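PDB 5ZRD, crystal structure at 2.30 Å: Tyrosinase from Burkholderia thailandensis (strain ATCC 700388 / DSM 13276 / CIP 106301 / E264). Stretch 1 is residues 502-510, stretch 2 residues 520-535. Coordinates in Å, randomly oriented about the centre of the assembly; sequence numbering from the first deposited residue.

Stretch 1 (502-510) KFRVEFIHR
Stretch 2, residues 520-535: AAIDKVSALQPKFEVS

Residues 502-509 form an extended strand, and strand 531-534 crosses it at 125° between N-to-C directions, with a closest axis approach of 8.3 Å. No hydrogen bond links the two stretches; packing, mostly between apolar side chains, holds them together, burying 470 Å² summed over both sides, and apolar residues suit such a contact. The register runs in reverse: taking CA to CA distances throughout, Phe503 is nearest Phe532 (7.2 Å), Val505 nearest Pro530 (7.9 Å), Phe507 nearest Val525 (7.8 Å) and His509 nearest Ala521 (8.7 Å). Strand alternation supplies the first rule. Phe503, Val505, Phe507 and His509 direct CA-to-CB toward the partner, whereas Lys502, Arg504 and Glu506 point away, with polar ends hydrogen-bonded elsewhere in the structure.

Phe532 covers the most surface. With phi/psi -122/137 and chi1 m (chi2 -82°), it lays one ring face against Phe503 CB, which stands 3.7 Å from the ring centroid of Phe532 and 17° off its normal, a CH-pi contact. Phe532 CE1 meets Val505 CG1 at 4.0 Å near the ring plane, and CZ of Phe532 reaches Arg504 CA at 3.8 Å, so backbone also serves as packing surface.

Phe503, also m (chi2 -69°), sets its ring obliquely to that of Phe532, planes at 35° and centroids 5.9 Å apart. Its CE2 touches Val534 CG2 at 4.0 Å; Val534 (chi1 t) points toward the first strand, while the CA-to-CB bond of exposed Glu533 points away. Val505 (m) brings CG2 to 3.7 Å from CG of Pro530, whose ring is C-gamma exo.

On the N-terminal side of Pro530, residues 523-529 are loop. Val525 (t, phi/psi -79/-27) places CG1 4.1 Å from CD1 of Phe507 (m, chi2 90°), and Leu528 (t, p) brings CD2 to 4.0 Å from Phe507 CE1. Val525 CG2 also lies over one face of His509 (p, chi2 93°), 4.1 Å from NE2 of His509. Small Ala521, though poorly ordered, sets CB 3.6 Å from His509 CE1.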

# COMPACT_ATOMS: atom_id res chain seq x y z
N LYS A 502 6.87 -48.90 5.05
CA LYS A 502 7.57 -47.62 5.04
C LYS A 502 7.01 -46.84 3.86
O LYS A 502 7.01 -47.33 2.73
CB LYS A 502 9.09 -47.81 4.99
CG LYS A 502 9.70 -48.43 6.25
CD LYS A 502 10.78 -49.50 5.97
CE LYS A 502 10.23 -50.88 5.65
NZ LYS A 502 10.73 -51.40 4.35
N PHE A 503 6.42 -45.69 4.17
CA PHE A 503 5.71 -44.91 3.18
C PHE A 503 6.63 -43.82 2.63
O PHE A 503 7.47 -43.29 3.33
CB PHE A 503 4.44 -44.28 3.77
CG PHE A 503 3.45 -45.27 4.30
CD1 PHE A 503 2.75 -46.09 3.43
CD2 PHE A 503 3.21 -45.37 5.66
CE1 PHE A 503 1.84 -47.00 3.92
CE2 PHE A 503 2.31 -46.28 6.15
CZ PHE A 503 1.62 -47.10 5.28
N ARG A 504 6.40 -43.45 1.37
CA ARG A 504 7.04 -42.28 0.79
C ARG A 504 6.10 -41.66 -0.25
O ARG A 504 5.23 -42.34 -0.79
CB ARG A 504 8.38 -42.68 0.16
CG ARG A 504 8.21 -43.57 -1.06
CD ARG A 504 9.50 -44.21 -1.52
NE ARG A 504 9.93 -43.59 -2.75
CZ ARG A 504 9.63 -44.04 -3.96
NH1 ARG A 504 9.82 -43.26 -5.02
NH2 ARG A 504 9.13 -45.25 -4.11
N VAL A 505 6.32 -40.38 -0.56
CA VAL A 505 5.62 -39.73 -1.65
C VAL A 505 6.67 -39.24 -2.64
O VAL A 505 7.63 -38.66 -2.24
CB VAL A 505 4.75 -38.56 -1.17
CG1 VAL A 505 3.60 -39.01 -0.31
CG2 VAL A 505 5.57 -37.51 -0.45
N GLU A 506 6.45 -39.47 -3.91
CA GLU A 506 7.23 -38.91 -5.02
C GLU A 506 6.46 -37.67 -5.50
O GLU A 506 5.28 -37.78 -5.85
CB GLU A 506 7.36 -39.99 -6.11
CG GLU A 506 7.89 -39.51 -7.46
CD GLU A 506 7.67 -40.45 -8.66
OE1 GLU A 506 6.93 -41.46 -8.50
OE2 GLU A 506 8.21 -40.14 -9.76
N PHE A 507 7.10 -36.51 -5.46
CA PHE A 507 6.57 -35.31 -6.10
C PHE A 507 7.05 -35.22 -7.55
O PHE A 507 8.23 -35.43 -7.84
CB PHE A 507 6.98 -34.05 -5.35
CG PHE A 507 6.32 -33.91 -4.02
CD1 PHE A 507 6.89 -34.45 -2.89
CD2 PHE A 507 5.10 -33.26 -3.91
CE1 PHE A 507 6.26 -34.32 -1.66
CE2 PHE A 507 4.48 -33.12 -2.68
CZ PHE A 507 5.06 -33.65 -1.56
N ILE A 508 6.13 -34.92 -8.45
CA ILE A 508 6.51 -34.58 -9.80
C ILE A 508 6.07 -33.13 -10.03
O ILE A 508 4.87 -32.84 -9.97
CB ILE A 508 5.88 -35.55 -10.81
CG1 ILE A 508 6.23 -37.01 -10.49
CG2 ILE A 508 6.28 -35.17 -12.23
CD1 ILE A 508 5.44 -38.01 -11.32
N HIS A 509 7.02 -32.24 -10.29
CA HIS A 509 6.72 -30.83 -10.23
C HIS A 509 7.40 -30.09 -11.39
O HIS A 509 8.20 -30.65 -12.12
CB HIS A 509 7.11 -30.28 -8.87
CG HIS A 509 8.53 -30.52 -8.57
ND1 HIS A 509 9.50 -29.59 -8.87
CD2 HIS A 509 9.17 -31.60 -8.06
CE1 HIS A 509 10.68 -30.06 -8.51
NE2 HIS A 509 10.51 -31.30 -8.01
N ARG A 510 7.06 -28.83 -11.55
CA ARG A 510 7.65 -28.01 -12.62
C ARG A 510 9.07 -27.56 -12.26
O ARG A 510 9.87 -27.20 -13.14
CB ARG A 510 6.76 -26.80 -12.88
CG ARG A 510 5.33 -27.14 -13.27
CD ARG A 510 5.30 -27.89 -14.57
NE ARG A 510 4.06 -27.74 -15.33
CZ ARG A 510 3.87 -28.31 -16.50
NH1 ARG A 510 4.74 -29.21 -16.93
NH2 ARG A 510 2.83 -27.97 -17.26
N ALA A 520 16.54 -24.80 -5.78
CA ALA A 520 15.67 -24.85 -4.61
C ALA A 520 14.51 -25.83 -4.86
O ALA A 520 13.47 -25.74 -4.21
CB ALA A 520 15.15 -23.47 -4.28
N ALA A 521 14.70 -26.76 -5.81
CA ALA A 521 13.73 -27.82 -6.12
C ALA A 521 14.37 -29.22 -5.96
O ALA A 521 13.66 -30.16 -5.62
CB ALA A 521 13.19 -27.61 -7.52
N ILE A 522 15.68 -29.36 -6.20
CA ILE A 522 16.44 -30.61 -5.92
C ILE A 522 16.62 -30.77 -4.40
O ILE A 522 16.52 -31.88 -3.87
CB ILE A 522 17.81 -30.65 -6.64
CG1 ILE A 522 17.69 -30.54 -8.17
CG2 ILE A 522 18.60 -31.90 -6.25
CD1 ILE A 522 19.02 -30.44 -8.90
N ASP A 523 16.91 -29.66 -3.71
CA ASP A 523 17.34 -29.68 -2.30
C ASP A 523 16.30 -29.13 -1.26
O ASP A 523 16.57 -29.19 -0.06
CB ASP A 523 18.69 -28.92 -2.15
CG ASP A 523 19.85 -29.57 -2.95
OD1 ASP A 523 20.00 -30.82 -2.93
OD2 ASP A 523 20.63 -28.82 -3.57
N LYS A 524 15.14 -28.60 -1.71
CA LYS A 524 14.04 -28.16 -0.79
C LYS A 524 12.83 -29.11 -0.89
O LYS A 524 12.04 -29.16 0.06
CB LYS A 524 13.57 -26.73 -1.05
CG LYS A 524 14.65 -25.69 -1.34
CD LYS A 524 15.68 -25.47 -0.24
CE LYS A 524 16.75 -24.49 -0.66
NZ LYS A 524 18.08 -24.86 -0.12
N VAL A 525 12.65 -29.85 -1.99
CA VAL A 525 11.65 -30.96 -2.05
C VAL A 525 12.25 -32.20 -1.36
O VAL A 525 11.49 -33.03 -0.85
CB VAL A 525 11.20 -31.27 -3.50
CG1 VAL A 525 10.54 -32.64 -3.63
CG2 VAL A 525 10.28 -30.19 -4.04
N SER A 526 13.58 -32.33 -1.35
CA SER A 526 14.33 -33.42 -0.66
C SER A 526 14.52 -33.13 0.84
O SER A 526 14.84 -34.05 1.59
CB SER A 526 15.66 -33.67 -1.32
OG SER A 526 15.52 -34.43 -2.51
N ALA A 527 14.40 -31.86 1.25
CA ALA A 527 14.39 -31.45 2.68
C ALA A 527 12.95 -31.08 3.09
O ALA A 527 12.69 -29.98 3.58
CB ALA A 527 15.34 -30.30 2.90
N LEU A 528 12.03 -32.03 2.88
CA LEU A 528 10.61 -31.96 3.27
C LEU A 528 10.19 -33.37 3.74
O LEU A 528 10.09 -34.28 2.92
CB LEU A 528 9.78 -31.48 2.07
CG LEU A 528 8.30 -31.87 2.01
CD1 LEU A 528 7.51 -31.33 3.20
CD2 LEU A 528 7.67 -31.40 0.70
N GLN A 529 10.03 -33.54 5.05
CA GLN A 529 9.67 -34.85 5.63
C GLN A 529 8.14 -34.89 5.82
O GLN A 529 7.59 -34.21 6.70
CB GLN A 529 10.42 -35.11 6.95
CG GLN A 529 11.93 -35.27 6.81
CD GLN A 529 12.44 -36.68 6.65
OE1 GLN A 529 11.83 -37.54 6.00
NE2 GLN A 529 13.60 -36.95 7.22
N PRO A 530 7.44 -35.66 4.97
CA PRO A 530 6.00 -35.74 5.17
C PRO A 530 5.69 -36.57 6.41
O PRO A 530 6.47 -37.45 6.77
CB PRO A 530 5.45 -36.41 3.90
CG PRO A 530 6.60 -36.36 2.93
CD PRO A 530 7.81 -36.48 3.83
N LYS A 531 4.59 -36.26 7.07
CA LYS A 531 4.03 -37.12 8.09
C LYS A 531 3.04 -38.07 7.42
O LYS A 531 2.30 -37.68 6.53
CB LYS A 531 3.31 -36.33 9.18
CG LYS A 531 4.19 -35.45 10.06
CD LYS A 531 4.60 -34.11 9.44
CE LYS A 531 5.39 -33.21 10.38
NZ LYS A 531 6.60 -33.90 10.90
N PHE A 532 3.02 -39.28 7.90
CA PHE A 532 2.12 -40.29 7.43
C PHE A 532 1.26 -40.80 8.59
O PHE A 532 1.79 -41.12 9.62
CB PHE A 532 2.92 -41.45 6.88
CG PHE A 532 3.80 -41.06 5.73
CD1 PHE A 532 3.28 -40.97 4.44
CD2 PHE A 532 5.14 -40.76 5.93
CE1 PHE A 532 4.10 -40.62 3.37
CE2 PHE A 532 5.95 -40.40 4.86
CZ PHE A 532 5.43 -40.34 3.58
N GLU A 533 -0.03 -40.97 8.35
CA GLU A 533 -0.94 -41.44 9.38
C GLU A 533 -1.90 -42.43 8.72
O GLU A 533 -2.28 -42.27 7.57
CB GLU A 533 -1.54 -40.19 10.02
CG GLU A 533 -2.90 -40.31 10.65
CD GLU A 533 -3.39 -38.96 11.14
OE1 GLU A 533 -4.51 -38.90 11.74
OE2 GLU A 533 -2.66 -37.95 10.93
N VAL A 534 -2.27 -43.45 9.48
CA VAL A 534 -3.08 -44.55 8.99
C VAL A 534 -4.34 -44.58 9.84
O VAL A 534 -4.24 -44.60 11.06
CB VAL A 534 -2.31 -45.87 9.12
CG1 VAL A 534 -3.15 -47.08 8.75
CG2 VAL A 534 -1.03 -45.80 8.29
N SER A 535 -5.49 -44.61 9.17
CA SER A 535 -6.79 -44.63 9.82
C SER A 535 -7.09 -46.00 10.47
O SER A 535 -6.35 -46.98 10.36
CB SER A 535 -7.87 -44.31 8.80
OG SER A 535 -8.04 -45.39 7.87